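PDB 1I9Z: inositol-1,4,5-trisphosphate 5-phosphatase 1 from Schizosaccharomyces pombe, which removes the 5-phosphate from soluble inositol polyphosphates and from phosphatidylinositol 4,5-bisphosphate, through the catalytic 5-phosphatase domain seen here. Local coordinates for residues Gly206-Arg211 with Arg284-Gly289; Asp235-Gln240 with Gly244-Phe249. All coordinates share one frame; numbering follows the deposited sequence.

Interaction 1 of 2, residues Gly206-Arg211 with Arg284-Gly289. With 2IP (D-myo-inositol-1,4-bisphosphate), chain C.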
loop_
_atom_site.group_PDB
_atom_site.type_symbol
_atom_site.label_atom_id
_atom_site.label_comp_id
_atom_site.label_asym_id
_atom_site.label_seq_id
_atom_site.Cartn_x
_atom_site.Cartn_y
_atom_site.Cartn_z
ATOM N N GLY A 206 3.234 3.378 -5.151
ATOM C CA GLY A 206 3.191 4.684 -5.819
ATOM C C GLY A 206 4.099 4.751 -7.016
ATOM O O GLY A 206 4.373 3.739 -7.634
ATOM N N ASP A 207 4.561 5.954 -7.352
ATOM C CA ASP A 207 5.421 6.166 -8.516
ATOM C C ASP A 207 6.828 6.138 -7.927
ATOM O O ASP A 207 7.407 7.171 -7.544
ATOM C CB ASP A 207 5.140 7.538 -9.146
ATOM C CG ASP A 207 5.994 7.786 -10.394
ATOM O OD1 ASP A 207 6.962 6.996 -10.618
ATOM O OD2 ASP A 207 5.708 8.772 -11.124
ATOM N N PHE A 208 7.375 4.924 -7.871
ATOM C CA PHE A 208 8.731 4.766 -7.331
ATOM C C PHE A 208 9.766 5.214 -8.355
ATOM O O PHE A 208 10.942 5.367 -8.039
ATOM C CB PHE A 208 8.996 3.303 -6.872
ATOM C CG PHE A 208 8.120 2.824 -5.755
ATOM C CD1 PHE A 208 7.444 3.726 -4.909
ATOM C CD2 PHE A 208 8.044 1.440 -5.461
ATOM C CE1 PHE A 208 6.746 3.273 -3.803
ATOM C CE2 PHE A 208 7.351 0.983 -4.373
ATOM C CZ PHE A 208 6.697 1.897 -3.525
ATOM N N ASN A 209 9.342 5.371 -9.621
ATOM C CA ASN A 209 10.197 5.906 -10.661
ATOM C C ASN A 209 11.318 5.043 -11.183
ATOM O O ASN A 209 12.113 5.516 -11.979
ATOM C CB ASN A 209 10.770 7.305 -10.285
ATOM C CG ASN A 209 10.122 8.480 -11.111
ATOM O OD1 ASN A 209 9.904 8.358 -12.309
ATOM N ND2 ASN A 209 9.783 9.604 -10.427
ATOM N N TYR A 210 11.352 3.777 -10.763
ATOM C CA TYR A 210 12.374 2.869 -11.270
ATOM C C TYR A 210 12.086 2.572 -12.720
ATOM O O TYR A 210 10.892 2.441 -13.143
ATOM C CB TYR A 210 12.427 1.605 -10.456
ATOM C CG TYR A 210 13.071 1.810 -9.079
ATOM C CD1 TYR A 210 12.291 2.110 -7.958
ATOM C CD2 TYR A 210 14.454 1.653 -8.906
ATOM C CE1 TYR A 210 12.856 2.241 -6.687
ATOM C CE2 TYR A 210 15.029 1.813 -7.642
ATOM C CZ TYR A 210 14.194 2.104 -6.534
ATOM O OH TYR A 210 14.756 2.231 -5.306
ATOM N N ARG A 211 13.168 2.399 -13.485
ATOM C CA ARG A 211 13.064 2.301 -14.966
ATOM C C ARG A 211 13.558 0.971 -15.556
ATOM O O ARG A 211 14.076 0.082 -14.830
ATOM C CB ARG A 211 13.873 3.446 -15.608
ATOM C CG ARG A 211 13.551 4.874 -15.069
ATOM C CD ARG A 211 12.062 5.227 -15.236
ATOM N NE ARG A 211 11.772 6.524 -14.612
ATOM C CZ ARG A 211 11.899 7.699 -15.240
ATOM N NH1 ARG A 211 12.301 7.728 -16.514
ATOM N NH2 ARG A 211 11.688 8.848 -14.565
ATOM N N ARG A 284 4.142 1.097 -8.832
ATOM C CA ARG A 284 4.250 -0.262 -8.222
ATOM C C ARG A 284 3.539 -0.350 -6.914
ATOM O O ARG A 284 3.329 0.675 -6.217
ATOM C CB ARG A 284 5.756 -0.560 -8.011
ATOM C CG ARG A 284 6.630 -0.239 -9.263
ATOM C CD ARG A 284 6.479 -1.289 -10.361
ATOM N NE ARG A 284 7.301 -2.506 -10.192
ATOM C CZ ARG A 284 8.540 -2.631 -10.702
ATOM N NH1 ARG A 284 9.204 -3.766 -10.510
ATOM N NH2 ARG A 284 9.126 -1.642 -11.398
ATOM N N ILE A 285 3.136 -1.563 -6.558
ATOM C CA ILE A 285 2.511 -1.794 -5.237
ATOM C C ILE A 285 3.244 -2.989 -4.655
ATOM O O ILE A 285 3.294 -4.026 -5.299
ATOM C CB ILE A 285 1.011 -2.076 -5.374
ATOM C CG1 ILE A 285 0.328 -0.830 -5.951
ATOM C CG2 ILE A 285 0.336 -2.406 -4.028
ATOM C CD1 ILE A 285 -1.155 -1.208 -6.507
ATOM N N LEU A 286 3.824 -2.810 -3.468
ATOM C CA LEU A 286 4.599 -3.847 -2.759
ATOM C C LEU A 286 3.977 -4.078 -1.372
ATOM O O LEU A 286 3.401 -3.126 -0.804
ATOM C CB LEU A 286 6.044 -3.373 -2.522
ATOM C CG LEU A 286 6.747 -2.877 -3.796
ATOM C CD1 LEU A 286 8.134 -2.359 -3.331
ATOM C CD2 LEU A 286 6.869 -3.984 -4.882
ATOM N N TYR A 287 4.087 -5.303 -0.806
ATOM C CA TYR A 287 3.470 -5.512 0.500
ATOM C C TYR A 287 4.402 -6.319 1.373
ATOM O O TYR A 287 5.282 -7.082 0.876
ATOM C CB TYR A 287 2.106 -6.233 0.383
ATOM C CG TYR A 287 2.214 -7.690 -0.107
ATOM C CD1 TYR A 287 2.312 -8.750 0.804
ATOM C CD2 TYR A 287 2.231 -7.982 -1.455
ATOM C CE1 TYR A 287 2.434 -10.086 0.356
ATOM C CE2 TYR A 287 2.356 -9.302 -1.923
ATOM C CZ TYR A 287 2.460 -10.345 -0.983
ATOM O OH TYR A 287 2.612 -11.638 -1.434
ATOM N N ARG A 288 4.224 -6.137 2.663
ATOM C CA ARG A 288 5.078 -6.827 3.596
ATOM C C ARG A 288 4.155 -7.381 4.667
ATOM O O ARG A 288 3.233 -6.685 5.133
ATOM C CB ARG A 288 6.104 -5.875 4.173
ATOM C CG ARG A 288 7.044 -6.623 5.072
ATOM C CD ARG A 288 7.671 -5.817 6.156
ATOM N NE ARG A 288 9.020 -5.416 5.829
ATOM C CZ ARG A 288 10.038 -5.324 6.696
ATOM N NH1 ARG A 288 9.889 -5.624 7.992
ATOM N NH2 ARG A 288 11.208 -4.881 6.262
ATOM N N GLY A 289 4.371 -8.641 5.041
ATOM C CA GLY A 289 3.499 -9.263 6.023
ATOM C C GLY A 289 2.600 -10.257 5.320
ATOM O O GLY A 289 2.566 -10.314 4.051
HETATM C C1 2IP C . 14.485 12.660 -16.746
HETATM C C2 2IP C . 13.739 13.933 -16.270
HETATM C C3 2IP C . 12.339 14.080 -16.955
HETATM C C4 2IP C . 11.434 12.830 -16.798
HETATM C C5 2IP C . 12.193 11.635 -17.418
HETATM C C6 2IP C . 13.564 11.380 -16.723
HETATM O O1 2IP C . 15.728 12.534 -17.383
HETATM O O2 2IP C . 13.511 13.928 -14.887
HETATM O O3 2IP C . 11.638 15.156 -16.404
HETATM O O4 2IP C . 10.170 13.065 -17.500
HETATM O O5 2IP C . 11.414 10.444 -17.314
HETATM O O6 2IP C . 14.072 10.284 -17.472
HETATM P P4 2IP C . 8.772 13.176 -16.787
HETATM O O41 2IP C . 8.632 11.897 -15.881
HETATM O O42 2IP C . 7.705 13.219 -17.785
HETATM O O43 2IP C . 8.905 14.495 -16.006
HETATM P P1 2IP C . 17.077 12.052 -16.928
HETATM O O11 2IP C . 18.009 13.193 -17.370
HETATM O O12 2IP C . 17.318 11.747 -15.469
HETATM O O13 2IP C . 17.381 10.863 -17.847
#
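The carbonyl oxygen of Gly206 accepts two backbone amides: Arg284 N from across the contact at 2.9 Å and, weakly, Phe208 N from its own turn at 3.2 Å. Gly206 N donates in return to Arg284 O at 2.9 Å, making an antiparallel hydrogen-bonded pair where the chain leaving strand 201-205 turns a corner. Glycine suits the corner because, at these backbone angles, a CB would collide with the preceding carbonyl oxygen. Beyond it, Phe208 CG lies beside its backbone N (chi1 -63°), which carries the ring toward the strand and puts CE2 3.6 Å from Leu286 CD1; the methyl meets the ring edge near its plane. Arg284 CB also lies 4.0 Å from Phe208 CD2, while its chain bends twice and carries the buried guanidinium to salt bridges with Glu252 and Asp235. In this DNase I-like fold Gly206-Arg211 is the GDxNxR signature of the inositol 5-phosphatases, and Arg284-Leu286 ends the second, P(S/A)WxDR(I/V)L. From the first, Arg211 reaches the ligand pocket. Its NE donates to Asn209 O at 2.8 Å and its NH2 to Asn209 OD1 at 2.9 Å, each nitrogen standing above the carbonyl plane it meets; this side-on grip fixes the guanidinium's rotation. NH1 is thereby aimed at O5 of the inositol bisphosphate, 3.0 Å away, and also bonds O6, with NH2 adding a weak bond to O5. A leucine in place of Arg211 has no N-H to offer, so the inositol ring would probably be held less firmly and Asn209 OD1 would lose its mate.

Interaction 2 of 2, residues Asp235-Gln240 with Gly244-Phe249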
loop_
_atom_site.group_PDB
_atom_site.type_symbol
_atom_site.label_atom_id
_atom_site.label_comp_id
_atom_site.label_asym_id
_atom_site.label_seq_id
_atom_site.Cartn_x
_atom_site.Cartn_y
_atom_site.Cartn_z
ATOM N N ASP A 235 14.411 -4.458 -15.317
ATOM C CA ASP A 235 13.726 -3.496 -14.412
ATOM C C ASP A 235 14.615 -3.194 -13.216
ATOM O O ASP A 235 15.081 -4.128 -12.525
ATOM C CB ASP A 235 12.407 -4.081 -13.945
ATOM C CG ASP A 235 11.753 -3.251 -12.847
ATOM O OD1 ASP A 235 11.320 -2.133 -13.148
ATOM O OD2 ASP A 235 11.672 -3.740 -11.714
ATOM N N GLN A 236 14.858 -1.901 -12.977
ATOM C CA GLN A 236 15.727 -1.483 -11.830
ATOM C C GLN A 236 15.153 -1.835 -10.471
ATOM O O GLN A 236 15.885 -2.226 -9.577
ATOM C CB GLN A 236 15.956 0.026 -11.888
ATOM C CG GLN A 236 16.817 0.463 -13.103
ATOM C CD GLN A 236 16.750 1.935 -13.257
ATOM O OE1 GLN A 236 15.953 2.598 -12.561
ATOM N NE2 GLN A 236 17.571 2.494 -14.154
ATOM N N LEU A 237 13.833 -1.747 -10.282
ATOM C CA LEU A 237 13.336 -2.077 -8.960
ATOM C C LEU A 237 13.567 -3.574 -8.589
ATOM O O LEU A 237 14.016 -3.892 -7.459
ATOM C CB LEU A 237 11.840 -1.751 -8.837
ATOM C CG LEU A 237 11.266 -2.115 -7.427
ATOM C CD1 LEU A 237 11.997 -1.308 -6.331
ATOM C CD2 LEU A 237 9.780 -1.781 -7.313
ATOM N N ASN A 238 13.237 -4.477 -9.528
ATOM C CA ASN A 238 13.449 -5.910 -9.320
ATOM C C ASN A 238 14.912 -6.167 -8.976
ATOM O O ASN A 238 15.230 -6.968 -8.035
ATOM C CB ASN A 238 13.081 -6.679 -10.596
ATOM C CG ASN A 238 13.435 -8.189 -10.508
ATOM O OD1 ASN A 238 12.890 -8.921 -9.709
ATOM N ND2 ASN A 238 14.343 -8.613 -11.346
ATOM N N LYS A 239 15.789 -5.497 -9.705
ATOM C CA LYS A 239 17.244 -5.694 -9.530
ATOM C C LYS A 239 17.653 -5.278 -8.134
ATOM O O LYS A 239 18.350 -6.056 -7.475
ATOM C CB LYS A 239 18.061 -4.928 -10.585
ATOM C CG LYS A 239 19.610 -5.146 -10.558
ATOM C CD LYS A 239 20.262 -4.220 -11.656
ATOM C CE LYS A 239 21.799 -4.210 -11.750
ATOM N NZ LYS A 239 22.323 -2.870 -12.339
ATOM N N GLN A 240 17.199 -4.107 -7.667
ATOM C CA GLN A 240 17.555 -3.631 -6.301
ATOM C C GLN A 240 16.848 -4.372 -5.183
ATOM O O GLN A 240 17.409 -4.495 -4.083
ATOM C CB GLN A 240 17.306 -2.151 -6.123
ATOM C CG GLN A 240 17.987 -1.316 -7.196
ATOM C CD GLN A 240 19.477 -1.548 -7.230
ATOM O OE1 GLN A 240 20.228 -1.067 -6.366
ATOM N NE2 GLN A 240 19.912 -2.284 -8.222
ATOM N N GLY A 244 18.354 -7.111 -1.635
ATOM C CA GLY A 244 18.029 -6.663 -0.279
ATOM C C GLY A 244 18.340 -5.185 -0.036
ATOM O O GLY A 244 18.081 -4.671 1.039
ATOM N N LYS A 245 18.870 -4.477 -1.022
ATOM C CA LYS A 245 19.187 -3.043 -0.855
ATOM C C LYS A 245 17.920 -2.159 -0.557
ATOM O O LYS A 245 17.973 -1.204 0.254
ATOM C CB LYS A 245 19.869 -2.471 -2.124
ATOM C CG LYS A 245 21.198 -3.119 -2.666
ATOM C CD LYS A 245 21.857 -2.092 -3.625
ATOM C CE LYS A 245 22.906 -2.646 -4.662
ATOM N NZ LYS A 245 23.203 -1.675 -5.855
ATOM N N VAL A 246 16.795 -2.461 -1.210
ATOM C CA VAL A 246 15.584 -1.660 -0.982
ATOM C C VAL A 246 14.403 -2.544 -0.722
ATOM O O VAL A 246 14.369 -3.680 -1.175
ATOM C CB VAL A 246 15.239 -0.745 -2.178
ATOM C CG1 VAL A 246 16.152 0.379 -2.199
ATOM C CG2 VAL A 246 15.282 -1.527 -3.500
ATOM N N PHE A 247 13.416 -2.018 0.001
ATOM C CA PHE A 247 12.212 -2.789 0.327
ATOM C C PHE A 247 12.454 -4.249 0.742
ATOM O O PHE A 247 11.833 -5.170 0.229
ATOM C CB PHE A 247 11.194 -2.806 -0.851
ATOM C CG PHE A 247 10.814 -1.406 -1.345
ATOM C CD1 PHE A 247 11.467 -0.840 -2.408
ATOM C CD2 PHE A 247 9.816 -0.679 -0.691
ATOM C CE1 PHE A 247 11.163 0.444 -2.866
ATOM C CE2 PHE A 247 9.504 0.619 -1.150
ATOM C CZ PHE A 247 10.171 1.158 -2.232
ATOM N N PRO A 248 13.361 -4.464 1.712
ATOM C CA PRO A 248 13.596 -5.847 2.144
ATOM C C PRO A 248 12.312 -6.423 2.769
ATOM O O PRO A 248 11.509 -5.743 3.450
ATOM C CB PRO A 248 14.754 -5.721 3.178
ATOM C CG PRO A 248 14.598 -4.285 3.737
ATOM C CD PRO A 248 14.200 -3.481 2.427
ATOM N N PHE A 249 12.113 -7.698 2.547
ATOM C CA PHE A 249 10.960 -8.413 3.018
ATOM C C PHE A 249 9.649 -7.986 2.366
ATOM O O PHE A 249 8.602 -8.423 2.800
ATOM C CB PHE A 249 10.854 -8.367 4.555
ATOM C CG PHE A 249 12.089 -8.908 5.257
ATOM C CD1 PHE A 249 12.992 -8.042 5.866
ATOM C CD2 PHE A 249 12.370 -10.281 5.245
ATOM C CE1 PHE A 249 14.163 -8.528 6.446
ATOM C CE2 PHE A 249 13.554 -10.775 5.834
ATOM C CZ PHE A 249 14.440 -9.894 6.426
HETATM O O HOH W 1 22.273 -3.756 -8.305
#
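At the C-terminal end of helix 236-242 the chain breaks out through Gly244, whose positive phi glycine tolerates easily, and doubles back so that Lys245 and Val246 pack on Gln240. Lys245 N makes a weak bond to Gln240 O, 3.4 Å away; Thr243 OG1 bonds both atoms. The side chains add a second link: Lys245, extended beyond CG, brings NZ to 3.1 Å from Gln240 OE1, in the carbonyl plane and on a lone pair. Gln240 meets it by folding at chi2 (-58°), and its NE2 donates to a water at 2.8 Å that NZ also holds weakly. A lysine suits the exposed side, its long chain reaching back to an amide that can accept from it and donate to the water. Further in the contact is apolar. Val246 CG2 presses tightly on Gln240 CB, 3.4 Å apart, and Leu237 turns CG away from its backbone N (chi1 179°), setting CD1 4.0 Å from Phe247 CE1, the side chains crossing near a right angle. At the helix start, Asp235 is the N-cap, its OD2 accepting Asn238 N at 2.8 Å. Helix 174-187 packs against Gln240, Val246 and Pro248, and Phe247 reaches inward to Leu286 of strand 283-288 and, edge-to-face, to Trp204 of strand 201-205.

Overall arrangement
Interaction 2 is nested in the chain loop that interaction 1 closes, and their centres lie about 10 Å apart. Interaction 1 is nearer the core, about 8 Å from the chain centre against about 16 Å, is built from strand pairing and buried ring packing, and carries Arg211 on to the ligand; interaction 2 combines an apolar inner side with an exposed lysine and a water. A salt bridge from Arg284 NH1 to Asp235 OD2, 2.7 Å, ties strand 283-288 to the N-cap of helix 236-242, and Arg211 O probably accepts Gln236 N at 2.8 Å. Phe247 stacks on Phe208 and packs on Leu286, so one apolar cluster serves both contacts.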